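Local structure of putative methylase (Clostridium difficile, 3LDU) at residues A[98-103]-A[144-149]; A[299-304]-A[334-339]; A[28-33]-A[50-55]. The protein binds GTP and is probably an RNA-binding methyltransferase that modifies guanine bases of ribosomal RNA. All blocks are in the same frame, centred on the assembly; numbering follows the deposited sequence.

Contact 1. Residues A[98-103]-A[144-149]; sequences ISKASS and PIFVFI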
ATOM      1  N   ILE A  98     -13.075  10.305 -16.342  1.00 21.89           N
ATOM      2  CA  ILE A  98     -11.620  10.221 -16.470  1.00 20.40           C
ATOM      3  C   ILE A  98     -11.079  10.779 -15.162  1.00 26.55           C
ATOM      4  O   ILE A  98     -10.949  11.987 -14.981  1.00 29.48           O
ATOM      5  CB  ILE A  98     -11.097  11.005 -17.688  1.00 27.59           C
ATOM      6  CG1 ILE A  98     -12.018  10.788 -18.900  1.00 24.92           C
ATOM      7  CG2 ILE A  98      -9.679  10.580 -18.026  1.00 25.88           C
ATOM      8  CD1 ILE A  98     -12.176   9.307 -19.301  1.00 21.29           C
ATOM      9  N   SER A  99     -10.817   9.882 -14.225  1.00 24.66           N
ATOM     10  CA  SER A  99     -10.653  10.294 -12.843  1.00 32.14           C
ATOM     11  C   SER A  99      -9.320  10.963 -12.602  1.00 35.03           C
ATOM     12  O   SER A  99      -9.186  11.778 -11.687  1.00 38.80           O
ATOM     13  CB  SER A  99     -10.834   9.097 -11.910  1.00 38.61           C
ATOM     14  OG  SER A  99     -12.162   8.603 -12.012  1.00 41.35           O
ATOM     15  N   LYS A 100      -8.334  10.639 -13.430  1.00 31.03           N
ATOM     16  CA  LYS A 100      -6.974  11.104 -13.165  1.00 38.26           C
ATOM     17  C   LYS A 100      -6.086  10.966 -14.393  1.00 35.73           C
ATOM     18  O   LYS A 100      -6.194   9.977 -15.135  1.00 32.18           O
ATOM     19  CB  LYS A 100      -6.369  10.287 -12.027  1.00 43.87           C
ATOM     20  CG  LYS A 100      -4.934  10.642 -11.696  1.00 43.94           C
ATOM     21  CD  LYS A 100      -4.401   9.716 -10.616  1.00 50.42           C
ATOM     22  CE  LYS A 100      -3.064  10.181 -10.064  1.00 52.88           C
ATOM     23  NZ  LYS A 100      -2.511   9.179  -9.107  1.00 51.97           N
ATOM     24  N   ALA A 101      -5.222  11.958 -14.614  1.00 27.09           N
ATOM     25  CA  ALA A 101      -4.176  11.820 -15.627  1.00 21.64           C
ATOM     26  C   ALA A 101      -2.859  12.285 -15.050  1.00 23.92           C
ATOM     27  O   ALA A 101      -2.804  13.299 -14.347  1.00 29.83           O
ATOM     28  CB  ALA A 101      -4.510  12.619 -16.877  1.00 22.08           C
ATOM     29  N   SER A 102      -1.801  11.524 -15.313  1.00 18.76           N
ATOM     30  CA  SER A 102      -0.464  11.905 -14.874  1.00 18.10           C
ATOM     31  C   SER A 102       0.422  11.960 -16.105  1.00 24.24           C
ATOM     32  O   SER A 102       0.327  11.099 -16.967  1.00 23.58           O
ATOM     33  CB  SER A 102       0.084  10.876 -13.874  1.00 24.22           C
ATOM     34  OG  SER A 102      -0.781  10.702 -12.771  1.00 38.83           O
ATOM     35  N   SER A 103       1.276  12.975 -16.195  1.00 20.37           N
ATOM     36  CA  SER A 103       2.157  13.099 -17.349  1.00 16.79           C
ATOM     37  C   SER A 103       3.547  13.506 -16.886  1.00 21.96           C
ATOM     38  O   SER A 103       3.697  14.514 -16.206  1.00 23.28           O
ATOM     39  CB  SER A 103       1.617  14.130 -18.334  1.00 26.37           C
ATOM     40  OG  SER A 103       2.499  14.252 -19.432  1.00 27.00           O
ATOM     41  N   PRO A 144     -13.773   4.003 -13.490  1.00 20.21           N
ATOM     42  CA  PRO A 144     -12.951   5.215 -13.500  1.00 18.32           C
ATOM     43  C   PRO A 144     -11.739   5.010 -14.391  1.00 23.64           C
ATOM     44  O   PRO A 144     -11.008   4.039 -14.218  1.00 24.05           O
ATOM     45  CB  PRO A 144     -12.524   5.376 -12.029  1.00 18.09           C
ATOM     46  CG  PRO A 144     -13.453   4.438 -11.239  1.00 26.09           C
ATOM     47  CD  PRO A 144     -13.723   3.308 -12.195  1.00 22.71           C
ATOM     48  N   ILE A 145     -11.534   5.915 -15.337  1.00 20.91           N
ATOM     49  CA  ILE A 145     -10.457   5.764 -16.305  1.00 18.73           C
ATOM     50  C   ILE A 145      -9.227   6.537 -15.834  1.00 23.66           C
ATOM     51  O   ILE A 145      -9.329   7.705 -15.449  1.00 21.26           O
ATOM     52  CB  ILE A 145     -10.898   6.272 -17.693  1.00 20.92           C
ATOM     53  CG1 ILE A 145     -12.244   5.643 -18.101  1.00 24.15           C
ATOM     54  CG2 ILE A 145      -9.825   5.998 -18.741  1.00 19.69           C
ATOM     55  CD1 ILE A 145     -12.217   4.118 -18.284  1.00 23.59           C
ATOM     56  N   PHE A 146      -8.074   5.874 -15.855  1.00 20.66           N
ATOM     57  CA  PHE A 146      -6.816   6.501 -15.453  1.00 25.13           C
ATOM     58  C   PHE A 146      -5.871   6.560 -16.652  1.00 23.28           C
ATOM     59  O   PHE A 146      -5.730   5.574 -17.382  1.00 24.98           O
ATOM     60  CB  PHE A 146      -6.163   5.694 -14.328  1.00 19.27           C
ATOM     61  CG  PHE A 146      -6.686   6.013 -12.940  1.00 28.78           C
ATOM     62  CD1 PHE A 146      -8.048   5.945 -12.643  1.00 25.74           C
ATOM     63  CD2 PHE A 146      -5.804   6.356 -11.921  1.00 34.07           C
ATOM     64  CE1 PHE A 146      -8.510   6.226 -11.356  1.00 24.26           C
ATOM     65  CE2 PHE A 146      -6.269   6.633 -10.639  1.00 32.03           C
ATOM     66  CZ  PHE A 146      -7.618   6.567 -10.361  1.00 31.39           C
ATOM     67  N   VAL A 147      -5.213   7.703 -16.853  1.00 18.82           N
ATOM     68  CA  VAL A 147      -4.273   7.858 -17.961  1.00 16.97           C
ATOM     69  C   VAL A 147      -2.909   8.224 -17.388  1.00 19.24           C
ATOM     70  O   VAL A 147      -2.819   9.105 -16.531  1.00 22.34           O
ATOM     71  CB  VAL A 147      -4.708   8.967 -18.941  1.00 20.34           C
ATOM     72  CG1 VAL A 147      -3.768   9.029 -20.144  1.00 20.40           C
ATOM     73  CG2 VAL A 147      -6.137   8.740 -19.408  1.00 20.91           C
ATOM     74  N   PHE A 148      -1.870   7.533 -17.850  1.00 18.33           N
ATOM     75  CA  PHE A 148      -0.513   7.753 -17.355  1.00 20.95           C
ATOM     76  C   PHE A 148       0.403   7.897 -18.566  1.00 23.15           C
ATOM     77  O   PHE A 148       0.451   7.009 -19.415  1.00 24.76           O
ATOM     78  CB  PHE A 148      -0.080   6.556 -16.500  1.00 18.78           C
ATOM     79  CG  PHE A 148       1.326   6.646 -15.981  1.00 21.33           C
ATOM     80  CD1 PHE A 148       1.606   7.380 -14.838  1.00 34.87           C
ATOM     81  CD2 PHE A 148       2.359   5.971 -16.618  1.00 24.43           C
ATOM     82  CE1 PHE A 148       2.900   7.462 -14.350  1.00 35.47           C
ATOM     83  CE2 PHE A 148       3.656   6.047 -16.124  1.00 35.91           C
ATOM     84  CZ  PHE A 148       3.922   6.797 -14.999  1.00 31.47           C
ATOM     85  N   ILE A 149       1.102   9.027 -18.664  1.00 20.53           N
ATOM     86  CA  ILE A 149       2.014   9.258 -19.781  1.00 18.15           C
ATOM     87  C   ILE A 149       3.435   9.456 -19.266  1.00 19.60           C
ATOM     88  O   ILE A 149       3.681  10.287 -18.392  1.00 22.96           O
ATOM     89  CB  ILE A 149       1.584  10.466 -20.639  1.00 21.77           C
ATOM     90  CG1 ILE A 149       0.067  10.418 -20.910  1.00 21.45           C
ATOM     91  CG2 ILE A 149       2.354  10.481 -21.968  1.00 19.56           C
ATOM     92  CD1 ILE A 149      -0.463  11.546 -21.807  1.00 24.95           C
TER
HETATM   93  O   HOH W   1      -2.689   8.427 -13.582  1.00 36.63           O
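The carbonyl oxygen of V147 is the best-held polar atom here, gripped by two hydrogen bonds and a CA-H...O contact. S102 N donates to V147 O over 2.9 Å, in the carbonyl plane, and a water gives it a second proton while also bonding S102 OG, which lies beside its own backbone N (chi1 -56°). The CA-H of A101 adds the third approach, with A101 CA 3.2 Å from V147 O. The ladder runs on in parallel register with V147 N to K100 O and I149 N to S102 O, the latter 2.8 Å long. At the other end S99 N reaches I145 O, more bent at 137°, consistent with the beta bulge here: I98 pairs with I145, yet K100 already pairs with F146. The two strands, whose segment axes approach to 4.7 Å, form the parallel pair at one edge of a seven-stranded mixed sheet, in the THUMP part of the chain; 98-104 is the outermost strand, and helix 111-129 lies over the face carrying I98, A101 and V147. On that face I98 CD1 ends 3.7 Å from I145 CB, crossing it obliquely, while A101 CB meets V147 CB. The other face carries K100, F146, S102 and F148. K100 CB lies over one face of the F146 ring as a CH-pi contact; with CG anti to the backbone N and the chain extended beyond it, CD follows, 3.6 Å from F146 CE2. The bulge turns S99 toward the neighbouring strand, so its CB meets F146 CE1 and S99 OG sits 3.2 Å from P144 CB.

Contact 2. Residues A[299-304]-A[334-339]; sequences EDEFGF and KLKNWS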
ATOM      1  N   GLU A 299      13.275  -8.995  29.490  1.00 42.73           N
ATOM      2  CA  GLU A 299      14.075 -10.140  29.894  1.00 55.22           C
ATOM      3  C   GLU A 299      14.061 -11.213  28.814  1.00 54.35           C
ATOM      4  O   GLU A 299      14.876 -12.137  28.839  1.00 56.18           O
ATOM      5  CB  GLU A 299      13.594 -10.700  31.233  1.00 70.24           C
ATOM      6  CG  GLU A 299      14.174  -9.971  32.437  1.00 81.95           C
ATOM      7  CD  GLU A 299      15.695  -9.971  32.440  1.00 92.68           C
ATOM      8  OE1 GLU A 299      16.292  -9.027  32.998  1.00 97.33           O
ATOM      9  OE2 GLU A 299      16.295 -10.912  31.875  1.00 95.91           O
ATOM     10  N   ASP A 300      13.138 -11.074  27.864  1.00 44.71           N
ATOM     11  CA  ASP A 300      13.087 -11.954  26.707  1.00 44.23           C
ATOM     12  C   ASP A 300      14.270 -11.639  25.799  1.00 42.24           C
ATOM     13  O   ASP A 300      14.744 -10.503  25.753  1.00 38.53           O
ATOM     14  CB  ASP A 300      11.779 -11.753  25.928  1.00 50.40           C
ATOM     15  CG  ASP A 300      10.545 -12.189  26.714  1.00 57.90           C
ATOM     16  OD1 ASP A 300      10.692 -12.960  27.688  1.00 60.21           O
ATOM     17  OD2 ASP A 300       9.424 -11.764  26.347  1.00 53.90           O
ATOM     18  N   GLU A 301      14.762 -12.640  25.083  1.00 37.08           N
ATOM     19  CA  GLU A 301      15.771 -12.376  24.063  1.00 39.59           C
ATOM     20  C   GLU A 301      15.230 -12.672  22.667  1.00 29.52           C
ATOM     21  O   GLU A 301      14.177 -13.286  22.521  1.00 35.82           O
ATOM     22  CB  GLU A 301      17.080 -13.128  24.335  1.00 48.13           C
ATOM     23  CG  GLU A 301      16.936 -14.606  24.635  1.00 61.63           C
ATOM     24  CD  GLU A 301      18.274 -15.265  24.967  1.00 69.33           C
ATOM     25  OE1 GLU A 301      19.334 -14.665  24.676  1.00 69.66           O
ATOM     26  OE2 GLU A 301      18.263 -16.388  25.516  1.00 68.39           O
ATOM     27  N   PHE A 302      15.947 -12.215  21.650  1.00 31.78           N
ATOM     28  CA  PHE A 302      15.564 -12.471  20.262  1.00 31.42           C
ATOM     29  C   PHE A 302      14.208 -11.863  19.915  1.00 31.02           C
ATOM     30  O   PHE A 302      13.464 -12.407  19.110  1.00 33.86           O
ATOM     31  CB  PHE A 302      15.567 -13.975  19.965  1.00 37.19           C
ATOM     32  CG  PHE A 302      16.853 -14.661  20.349  1.00 42.21           C
ATOM     33  CD1 PHE A 302      18.046 -14.315  19.741  1.00 48.05           C
ATOM     34  CD2 PHE A 302      16.867 -15.643  21.324  1.00 50.55           C
ATOM     35  CE1 PHE A 302      19.234 -14.938  20.099  1.00 49.94           C
ATOM     36  CE2 PHE A 302      18.051 -16.268  21.687  1.00 51.92           C
ATOM     37  CZ  PHE A 302      19.233 -15.914  21.070  1.00 47.51           C
ATOM     38  N   GLY A 303      13.893 -10.723  20.517  1.00 28.42           N
ATOM     39  CA  GLY A 303      12.692  -9.999  20.140  1.00 23.67           C
ATOM     40  C   GLY A 303      12.921  -9.065  18.958  1.00 25.09           C
ATOM     41  O   GLY A 303      14.047  -8.897  18.473  1.00 25.89           O
ATOM     42  N   PHE A 304      11.842  -8.450  18.495  1.00 25.79           N
ATOM     43  CA  PHE A 304      11.900  -7.504  17.389  1.00 22.74           C
ATOM     44  C   PHE A 304      11.299  -6.175  17.808  1.00 21.34           C
ATOM     45  O   PHE A 304      10.303  -6.150  18.519  1.00 22.45           O
ATOM     46  CB  PHE A 304      11.090  -8.030  16.200  1.00 22.07           C
ATOM     47  CG  PHE A 304      11.705  -9.207  15.520  1.00 21.42           C
ATOM     48  CD1 PHE A 304      12.527  -9.034  14.426  1.00 27.31           C
ATOM     49  CD2 PHE A 304      11.450 -10.493  15.971  1.00 24.34           C
ATOM     50  CE1 PHE A 304      13.091 -10.118  13.799  1.00 32.39           C
ATOM     51  CE2 PHE A 304      12.014 -11.580  15.348  1.00 32.72           C
ATOM     52  CZ  PHE A 304      12.836 -11.393  14.261  1.00 30.50           C
ATOM     53  N   LYS A 334      20.829  -2.519  25.087  1.00 34.39           N
ATOM     54  CA  LYS A 334      20.818  -3.257  26.352  1.00 41.01           C
ATOM     55  C   LYS A 334      19.936  -4.502  26.294  1.00 43.09           C
ATOM     56  O   LYS A 334      19.931  -5.315  27.222  1.00 38.93           O
ATOM     57  CB  LYS A 334      20.374  -2.351  27.507  1.00 43.33           C
ATOM     58  CG  LYS A 334      21.435  -1.346  27.937  1.00 53.19           C
ATOM     59  CD  LYS A 334      20.885  -0.309  28.910  1.00 64.62           C
ATOM     60  CE  LYS A 334      20.377  -0.943  30.193  1.00 70.39           C
ATOM     61  NZ  LYS A 334      19.749   0.064  31.099  1.00 75.74           N
ATOM     62  N   LEU A 335      19.172  -4.633  25.214  1.00 33.53           N
ATOM     63  CA  LEU A 335      18.334  -5.806  25.012  1.00 31.60           C
ATOM     64  C   LEU A 335      19.210  -7.003  24.669  1.00 38.05           C
ATOM     65  O   LEU A 335      20.310  -6.849  24.132  1.00 39.84           O
ATOM     66  CB  LEU A 335      17.316  -5.542  23.883  1.00 25.04           C
ATOM     67  CG  LEU A 335      16.368  -4.386  24.206  1.00 23.93           C
ATOM     68  CD1 LEU A 335      15.517  -3.944  22.990  1.00 28.36           C
ATOM     69  CD2 LEU A 335      15.479  -4.767  25.384  1.00 27.35           C
ATOM     70  N   LYS A 336      18.725  -8.200  24.977  1.00 33.91           N
ATOM     71  CA  LYS A 336      19.516  -9.395  24.736  1.00 43.24           C
ATOM     72  C   LYS A 336      19.250  -9.959  23.353  1.00 30.69           C
ATOM     73  O   LYS A 336      18.259 -10.643  23.149  1.00 34.82           O
ATOM     74  CB  LYS A 336      19.224 -10.460  25.798  1.00 54.97           C
ATOM     75  CG  LYS A 336      20.061 -11.722  25.648  1.00 67.66           C
ATOM     76  CD  LYS A 336      21.543 -11.384  25.564  1.00 72.30           C
ATOM     77  CE  LYS A 336      22.400 -12.636  25.459  1.00 75.67           C
ATOM     78  NZ  LYS A 336      23.832 -12.300  25.232  1.00 74.58           N
ATOM     79  N   ASN A 337      20.145  -9.671  22.411  1.00 31.31           N
ATOM     80  CA  ASN A 337      20.061 -10.242  21.074  1.00 35.82           C
ATOM     81  C   ASN A 337      18.756  -9.882  20.364  1.00 30.71           C
ATOM     82  O   ASN A 337      18.163 -10.726  19.693  1.00 31.99           O
ATOM     83  CB  ASN A 337      20.189 -11.763  21.144  1.00 37.86           C
ATOM     84  CG  ASN A 337      21.602 -12.214  21.424  1.00 47.33           C
ATOM     85  OD1 ASN A 337      22.550 -11.705  20.836  1.00 49.05           O
ATOM     86  ND2 ASN A 337      21.751 -13.176  22.326  1.00 46.07           N
ATOM     87  N   TRP A 338      18.293  -8.648  20.523  1.00 29.25           N
ATOM     88  CA  TRP A 338      17.112  -8.209  19.777  1.00 24.53           C
ATOM     89  C   TRP A 338      17.506  -7.656  18.403  1.00 27.13           C
ATOM     90  O   TRP A 338      18.672  -7.348  18.157  1.00 28.54           O
ATOM     91  CB  TRP A 338      16.333  -7.138  20.558  1.00 28.19           C
ATOM     92  CG  TRP A 338      15.442  -7.677  21.654  1.00 27.97           C
ATOM     93  CD1 TRP A 338      15.805  -8.529  22.661  1.00 29.85           C
ATOM     94  CD2 TRP A 338      14.054  -7.372  21.866  1.00 26.82           C
ATOM     95  NE1 TRP A 338      14.724  -8.786  23.478  1.00 28.30           N
ATOM     96  CE2 TRP A 338      13.636  -8.092  23.011  1.00 25.90           C
ATOM     97  CE3 TRP A 338      13.112  -6.579  21.192  1.00 22.98           C
ATOM     98  CZ2 TRP A 338      12.328  -8.032  23.499  1.00 25.16           C
ATOM     99  CZ3 TRP A 338      11.815  -6.515  21.685  1.00 23.17           C
ATOM    100  CH2 TRP A 338      11.435  -7.243  22.827  1.00 25.41           C
ATOM    101  N   SER A 339      16.511  -7.533  17.528  1.00 23.69           N
ATOM    102  CA  SER A 339      16.648  -6.906  16.215  1.00 21.85           C
ATOM    103  C   SER A 339      15.750  -5.676  16.242  1.00 28.59           C
ATOM    104  O   SER A 339      14.636  -5.753  16.744  1.00 28.21           O
ATOM    105  CB  SER A 339      16.121  -7.840  15.116  1.00 21.97           C
ATOM    106  OG  SER A 339      16.919  -9.005  14.970  1.00 28.80           O
TER
HETATM  107  O   HOH W   2      16.649  -8.671  26.593  1.00 52.17           O
HETATM  108  O   HOH W   3      15.708 -10.634  16.868  1.00 36.56           O
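The two backbones run alongside each other as irregular loops and settle into parallel beta pairing only where F304 meets S339. S339 N donates to G303 O over 3.0 Å, nearly along the C=O axis, and a water joins the same oxygen to S339 OG, which also accepts from G377 N. Further back F302 N bonds K336 O at 3.2 Å, and a second water links D300 O to K336 N. The W338 indole lies between these bridges. Its NE1 points straight at D300 O, 2.9 Å away at 179°; the oxygen lies in the ring plane, although the nitrogen stands well above the carbonyl plane. G303 CA presses over the six-membered ring of W338, 3.5 Å from its centroid, a CH-pi contact made possible by the glycine, which brings its CA and C directly onto the ring. L335 CD1 lies over the opposite face, toward its rim, so the ring is sandwiched. Outside it, the F302 ring lies side by side with N337, ring and amide planes 5° apart, and F302 CE1 is 3.5 Å from N337 CB. E301 runs alongside K336, its OE1 3.2 Å from K336 CG. These are the loops that lead into strands 304-307 and 339-344, adjacent parallel strands joined by helix 315-333: a beta-alpha-beta crossover of the Rossmann-like methyltransferase domain.

Contact 3. Residues A[28-33]-A[50-55]; sequences LGYEII and AKSNMW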
ATOM      1  N   LEU A  28       0.806 -14.792  -4.842  1.00 24.83           N
ATOM      2  CA  LEU A  28      -0.563 -15.037  -5.326  1.00 26.20           C
ATOM      3  C   LEU A  28      -0.552 -15.962  -6.535  1.00 30.84           C
ATOM      4  O   LEU A  28      -1.606 -16.403  -6.999  1.00 30.56           O
ATOM      5  CB  LEU A  28      -1.271 -13.729  -5.695  1.00 26.98           C
ATOM      6  CG  LEU A  28      -1.595 -12.758  -4.563  1.00 29.97           C
ATOM      7  CD1 LEU A  28      -2.357 -11.552  -5.112  1.00 26.78           C
ATOM      8  CD2 LEU A  28      -2.416 -13.469  -3.516  1.00 31.53           C
ATOM      9  N   GLY A  29       0.641 -16.245  -7.052  1.00 30.00           N
ATOM     10  CA  GLY A  29       0.786 -17.149  -8.179  1.00 29.38           C
ATOM     11  C   GLY A  29       0.842 -16.459  -9.522  1.00 26.56           C
ATOM     12  O   GLY A  29       0.765 -17.113 -10.563  1.00 28.60           O
ATOM     13  N   TYR A  30       0.999 -15.139  -9.522  1.00 24.22           N
ATOM     14  CA  TYR A  30       0.932 -14.392 -10.786  1.00 23.26           C
ATOM     15  C   TYR A  30       2.284 -14.035 -11.380  1.00 30.07           C
ATOM     16  O   TYR A  30       3.274 -13.852 -10.664  1.00 27.00           O
ATOM     17  CB  TYR A  30       0.083 -13.129 -10.641  1.00 25.03           C
ATOM     18  CG  TYR A  30      -1.342 -13.417 -10.236  1.00 29.89           C
ATOM     19  CD1 TYR A  30      -2.052 -14.447 -10.842  1.00 28.35           C
ATOM     20  CD2 TYR A  30      -1.984 -12.659  -9.256  1.00 28.51           C
ATOM     21  CE1 TYR A  30      -3.350 -14.724 -10.488  1.00 30.40           C
ATOM     22  CE2 TYR A  30      -3.293 -12.930  -8.897  1.00 31.37           C
ATOM     23  CZ  TYR A  30      -3.968 -13.966  -9.518  1.00 30.95           C
ATOM     24  OH  TYR A  30      -5.269 -14.259  -9.190  1.00 37.15           O
ATOM     25  N   GLU A  31       2.297 -13.926 -12.704  1.00 32.15           N
ATOM     26  CA  GLU A  31       3.495 -13.610 -13.458  1.00 33.35           C
ATOM     27  C   GLU A  31       3.734 -12.105 -13.521  1.00 32.36           C
ATOM     28  O   GLU A  31       2.863 -11.344 -13.951  1.00 33.98           O
ATOM     29  CB  GLU A  31       3.363 -14.170 -14.878  1.00 33.05           C
ATOM     30  CG  GLU A  31       4.580 -13.925 -15.754  1.00 38.04           C
ATOM     31  CD  GLU A  31       4.335 -14.276 -17.213  1.00 47.19           C
ATOM     32  OE1 GLU A  31       3.179 -14.597 -17.569  1.00 49.12           O
ATOM     33  OE2 GLU A  31       5.301 -14.223 -18.000  1.00 45.86           O
ATOM     34  N   ILE A  32       4.918 -11.677 -13.105  1.00 28.74           N
ATOM     35  CA  ILE A  32       5.309 -10.273 -13.234  1.00 28.36           C
ATOM     36  C   ILE A  32       5.854  -9.955 -14.625  1.00 33.18           C
ATOM     37  O   ILE A  32       6.828 -10.562 -15.074  1.00 31.08           O
ATOM     38  CB  ILE A  32       6.337  -9.888 -12.168  1.00 31.96           C
ATOM     39  CG1 ILE A  32       5.688 -10.005 -10.785  1.00 38.80           C
ATOM     40  CG2 ILE A  32       6.867  -8.471 -12.410  1.00 29.65           C
ATOM     41  CD1 ILE A  32       6.592  -9.694  -9.658  1.00 42.52           C
ATOM     42  N   ILE A  33       5.215  -8.998 -15.295  1.00 25.55           N
ATOM     43  CA  ILE A  33       5.554  -8.627 -16.661  1.00 25.91           C
ATOM     44  C   ILE A  33       6.595  -7.516 -16.718  1.00 31.27           C
ATOM     45  O   ILE A  33       7.498  -7.540 -17.553  1.00 34.39           O
ATOM     46  CB  ILE A  33       4.278  -8.149 -17.423  1.00 29.70           C
ATOM     47  CG1 ILE A  33       3.351  -9.331 -17.676  1.00 40.48           C
ATOM     48  CG2 ILE A  33       4.651  -7.451 -18.717  1.00 34.89           C
ATOM     49  CD1 ILE A  33       4.098 -10.583 -18.097  1.00 42.29           C
ATOM     50  N   ALA A  50     -10.138  -9.606  -8.221  1.00 21.23           N
ATOM     51  CA  ALA A  50     -10.639  -9.875  -6.876  1.00 22.34           C
ATOM     52  C   ALA A  50      -9.501 -10.205  -5.900  1.00 24.04           C
ATOM     53  O   ALA A  50      -9.404  -9.635  -4.803  1.00 22.88           O
ATOM     54  CB  ALA A  50     -11.668 -11.017  -6.910  1.00 22.02           C
ATOM     55  N   LYS A  51      -8.642 -11.137  -6.297  1.00 21.09           N
ATOM     56  CA  LYS A  51      -7.553 -11.574  -5.417  1.00 20.24           C
ATOM     57  C   LYS A  51      -6.547 -10.474  -5.132  1.00 20.30           C
ATOM     58  O   LYS A  51      -6.043 -10.383  -4.022  1.00 18.54           O
ATOM     59  CB  LYS A  51      -6.818 -12.787  -5.998  1.00 27.64           C
ATOM     60  CG  LYS A  51      -7.476 -14.122  -5.652  1.00 34.57           C
ATOM     61  CD  LYS A  51      -6.801 -15.281  -6.376  1.00 38.55           C
ATOM     62  CE  LYS A  51      -5.301 -15.324  -6.110  1.00 44.13           C
ATOM     63  NZ  LYS A  51      -4.663 -16.492  -6.788  1.00 47.50           N
ATOM     64  N   SER A  52      -6.244  -9.654  -6.136  1.00 21.07           N
ATOM     65  CA  SER A  52      -5.250  -8.583  -5.962  1.00 23.44           C
ATOM     66  C   SER A  52      -5.738  -7.514  -4.994  1.00 19.91           C
ATOM     67  O   SER A  52      -5.015  -7.116  -4.077  1.00 19.59           O
ATOM     68  CB  SER A  52      -4.888  -7.967  -7.315  1.00 23.77           C
ATOM     69  OG  SER A  52      -4.256  -8.940  -8.126  1.00 23.40           O
ATOM     70  N   ASN A  53      -6.969  -7.057  -5.178  1.00 18.25           N
ATOM     71  CA  ASN A  53      -7.576  -6.124  -4.236  1.00 19.82           C
ATOM     72  C   ASN A  53      -7.716  -6.727  -2.840  1.00 21.70           C
ATOM     73  O   ASN A  53      -7.515  -6.045  -1.834  1.00 21.35           O
ATOM     74  CB  ASN A  53      -8.960  -5.684  -4.745  1.00 18.08           C
ATOM     75  CG  ASN A  53      -8.858  -4.624  -5.803  1.00 22.73           C
ATOM     76  OD1 ASN A  53      -8.444  -3.501  -5.521  1.00 18.41           O
ATOM     77  ND2 ASN A  53      -9.224  -4.968  -7.038  1.00 19.76           N
HETATM   78  N   MSE A  54      -8.037  -8.015  -2.781  1.00 21.57           N
HETATM   79  CA  MSE A  54      -8.282  -8.665  -1.492  1.00 21.87           C
HETATM   80  C   MSE A  54      -7.007  -8.816  -0.670  1.00 19.19           C
HETATM   81  O   MSE A  54      -7.016  -8.633   0.561  1.00 23.21           O
HETATM   82  CB  MSE A  54      -8.892 -10.048  -1.710  1.00 26.71           C
HETATM   83  CG  MSE A  54      -9.183 -10.826  -0.432  1.00 28.48           C
HETATM   84 SE   MSE A  54     -10.454  -9.930   0.765  0.60 33.83          SE
HETATM   85  CE  MSE A  54     -11.682  -9.252  -0.503  1.00 23.66           C
ATOM     86  N   TRP A  55      -5.922  -9.167  -1.356  1.00 20.93           N
ATOM     87  CA  TRP A  55      -4.737  -9.698  -0.688  1.00 21.16           C
ATOM     88  C   TRP A  55      -3.505  -8.793  -0.678  1.00 20.15           C
ATOM     89  O   TRP A  55      -2.665  -8.916   0.215  1.00 21.28           O
ATOM     90  CB  TRP A  55      -4.364 -11.069  -1.284  1.00 22.53           C
ATOM     91  CG  TRP A  55      -5.259 -12.175  -0.791  1.00 21.27           C
ATOM     92  CD1 TRP A  55      -6.298 -12.770  -1.467  1.00 22.85           C
ATOM     93  CD2 TRP A  55      -5.227 -12.770   0.506  1.00 23.50           C
ATOM     94  NE1 TRP A  55      -6.891 -13.720  -0.664  1.00 24.29           N
ATOM     95  CE2 TRP A  55      -6.256 -13.737   0.551  1.00 21.41           C
ATOM     96  CE3 TRP A  55      -4.422 -12.592   1.640  1.00 23.57           C
ATOM     97  CZ2 TRP A  55      -6.493 -14.522   1.679  1.00 20.63           C
ATOM     98  CZ3 TRP A  55      -4.663 -13.362   2.756  1.00 25.38           C
ATOM     99  CH2 TRP A  55      -5.688 -14.316   2.771  1.00 24.44           C
TER
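L28 and K51 make the close-fitting part of this contact, while the strand beyond Y30 runs away from the helix and touches none of it. L28 points at helix 48-55, its CG beside the backbone N and its CD2 3.8 Å from W55 CB; CD1 reaches the helix backbone at K51 O. K51 comes back the other way. Its chain bends at chi3 (55°), which brings NZ within 3.1 Å of L28 O, a hydrogen bond in the carbonyl plane. That carbonyl comes just before G29, the first residue to leave helical geometry after helix 18-27, whose positive phi (95°) belongs to a Schellman motif. In the beta-alpha-beta-beta-alpha-beta order of the ferredoxin-like domain, the turn between helix 18-27 and strand 31-36 packs on the second helix, 48-55. Close as they are, L28 and K51 stay partly exposed, and a glycerol, probably from the crystallisation liquor, lies beside L28. Y30 is buried: its ring carries L28 O over one face, and K51 crosses it obliquely, with K51 CE 3.3 Å from Y30 OH, a hydroxyl hydrogen-bonded to D45. Packing slackens within this buried side, where S52 OG stays 4.2 Å from Y30 CE2 and bonds instead to G48 O in its own helix.

Overall arrangement
Contacts 1 and 3 belong to the N-terminal half and reach the same seven-stranded sheet at its two ends: contact 1 includes one outermost strand, 98-104, and contact 3 lies at the turn leading into the other, 31-36. The centres of the two contacts are about 22 Å apart. Contact 2 lies on the opposite side of the chain's centre from contact 1, about 48 Å away between centres, in the methyltransferase domain with the GTP. All three are only partly buried. Their chemistry follows their place: contact 1 is a parallel ladder of backbone bonds broken by one bulge, contact 2 pairs backbone irregularly beside a buried indole, with two bridging waters, and contact 3, the turn after a helix packed on a second helix, depends on side chains and a single hydrogen bond.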